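Local coordinates for protein FI20010p1 (PDB 7CFB) that probably acts as a Tudor-domain scaffold in piRNA-guided gene silencing, taking part in assembly of the piRNA amplification complex, at residues E71-D74 / R75-V79. Sequence-based numbering, arbitrary orientation.
Sequences ESSD and RIKKV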
loop_
_atom_site.group_PDB
_atom_site.type_symbol
_atom_site.label_atom_id
_atom_site.label_comp_id
_atom_site.label_asym_id
_atom_site.label_seq_id
_atom_site.Cartn_x
_atom_site.Cartn_y
_atom_site.Cartn_z
ATOM N N GLU A 71 11.945 11.059 -1.811
ATOM C CA GLU A 71 13.149 10.824 -0.974
ATOM C C GLU A 71 12.760 10.788 0.510
ATOM O O GLU A 71 13.374 10.084 1.218
ATOM C CB GLU A 71 14.299 11.758 -1.337
ATOM C CG GLU A 71 15.150 11.248 -2.486
ATOM C CD GLU A 71 15.869 9.925 -2.276
ATOM O OE1 GLU A 71 16.068 9.197 -3.254
ATOM O OE2 GLU A 71 16.232 9.637 -1.128
ATOM N N SER A 72 11.716 11.493 0.945
ATOM C CA SER A 72 11.179 11.467 2.327
ATOM C C SER A 72 10.616 10.094 2.730
ATOM O O SER A 72 10.497 9.861 3.900
ATOM C CB SER A 72 10.198 12.566 2.548
ATOM O OG SER A 72 8.977 12.318 1.899
ATOM N N SER A 73 10.273 9.240 1.770
ATOM C CA SER A 73 9.771 7.859 1.965
ATOM C C SER A 73 10.938 6.860 2.008
ATOM O O SER A 73 10.679 5.682 2.104
ATOM C CB SER A 73 8.812 7.505 0.870
ATOM O OG SER A 73 9.474 7.271 -0.339
ATOM N N ASP A 74 12.176 7.338 2.045
ATOM C CA ASP A 74 13.357 6.450 1.948
ATOM C C ASP A 74 13.346 5.359 3.022
ATOM O O ASP A 74 13.652 4.246 2.670
ATOM C CB ASP A 74 14.656 7.252 1.990
ATOM C CG ASP A 74 15.882 6.426 1.670
ATOM O OD1 ASP A 74 16.110 6.179 0.505
ATOM O OD2 ASP A 74 16.562 6.002 2.606
ATOM N N ARG A 75 12.938 5.655 4.240
ATOM C CA ARG A 75 12.937 4.615 5.297
ATOM C C ARG A 75 11.980 3.472 4.936
ATOM O O ARG A 75 12.303 2.354 5.258
ATOM C CB ARG A 75 12.687 5.222 6.667
ATOM C CG ARG A 75 13.793 6.161 7.113
ATOM C CD ARG A 75 14.821 5.478 7.973
ATOM N NE ARG A 75 14.345 5.204 9.296
ATOM C CZ ARG A 75 14.969 4.421 10.134
ATOM N NH1 ARG A 75 16.073 3.829 9.747
ATOM N NH2 ARG A 75 14.500 4.226 11.341
ATOM N N ILE A 76 10.829 3.784 4.342
ATOM C CA ILE A 76 9.861 2.737 3.924
ATOM C C ILE A 76 10.533 1.892 2.850
ATOM O O ILE A 76 10.455 0.701 2.934
ATOM C CB ILE A 76 8.554 3.345 3.401
ATOM C CG1 ILE A 76 7.895 4.275 4.417
ATOM C CG2 ILE A 76 7.626 2.253 2.909
ATOM C CD1 ILE A 76 6.939 5.247 3.800
ATOM N N LYS A 77 11.232 2.533 1.926
ATOM C CA LYS A 77 11.923 1.808 0.837
ATOM C C LYS A 77 12.961 0.856 1.436
ATOM O O LYS A 77 13.035 -0.253 1.002
ATOM C CB LYS A 77 12.571 2.810 -0.110
ATOM C CG LYS A 77 11.628 3.802 -0.765
ATOM C CD LYS A 77 12.282 4.542 -1.887
ATOM C CE LYS A 77 12.044 6.034 -1.873
ATOM N NZ LYS A 77 12.325 6.648 -3.185
ATOM N N LYS A 78 13.696 1.305 2.445
ATOM C CA LYS A 78 14.722 0.467 3.105
ATOM C C LYS A 78 14.067 -0.746 3.762
ATOM O O LYS A 78 14.634 -1.799 3.687
ATOM C CB LYS A 78 15.512 1.281 4.122
ATOM C CG LYS A 78 16.633 2.129 3.569
ATOM C CD LYS A 78 17.457 2.706 4.692
ATOM C CE LYS A 78 18.309 3.898 4.319
ATOM N NZ LYS A 78 18.835 3.810 2.941
ATOM N N VAL A 79 12.933 -0.572 4.423
ATOM C CA VAL A 79 12.212 -1.721 5.039
ATOM C C VAL A 79 11.731 -2.666 3.937
ATOM O O VAL A 79 11.877 -3.846 4.075
ATOM C CB VAL A 79 11.021 -1.250 5.878
ATOM C CG1 VAL A 79 10.044 -2.378 6.158
ATOM C CG2 VAL A 79 11.475 -0.601 7.158
HETATM O O HOH W 1 13.271 8.880 -4.758
HETATM O O HOH W 2 12.308 8.359 5.156
#
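Asp74 sets its carboxylate anti to the backbone N (chi1 -171°), while Lys78, one turn on, runs nearly extended until a bend at its last torsion (chi4 -35°) folds NZ back to Asp74 OD2. Lys78 NZ stands 3.2 Å from Asp74 OD2, an i, i+4 salt bridge at the start of the helix that is weak as a hydrogen bond, with Lys78 CE lying equally near the same oxygen. Aspartate suits this first turn, since its negative charge probably also favours the positive end of the helix dipole. Replacing Lys78 with alanine would probably strip the Asp74 carboxylate of its ammonium partner on this partly exposed face.

Ser73 occupies the N-cap position but makes no capping bond with its side chain; OG turns back to the carbonyl of Asp70. Ser73 O starts the helix, accepting Lys77 N at 3.2 Å in the carbonyl plane and, weakly, Ile76 N. The next bond, from Lys78 N to Asp74 O, is 2.9 Å long. Lys77, bent at chi3, folds back past Ser73, small enough to let Lys77 CE pass 3.2 Å from Ser73 OG. Its length carries the charge from this buried position to the carbonyl of Trp69 and a salt bridge with Asp217; Lys77 NZ also bonds weakly to a water lying near Glu71 OE1. A second water spans Ser72 O and Arg75 N, serving an amide in the helix's opening turn.

The short helix 74-80 follows strand 64-67 within the Tudor family region. Arg75 pairs with Asp148 of helix 147-150, Ile76 and Val79 pack their branched aliphatic side chains on Ile149 and strand 108-117, and Lys77 ties the opening turn to helix 215-228.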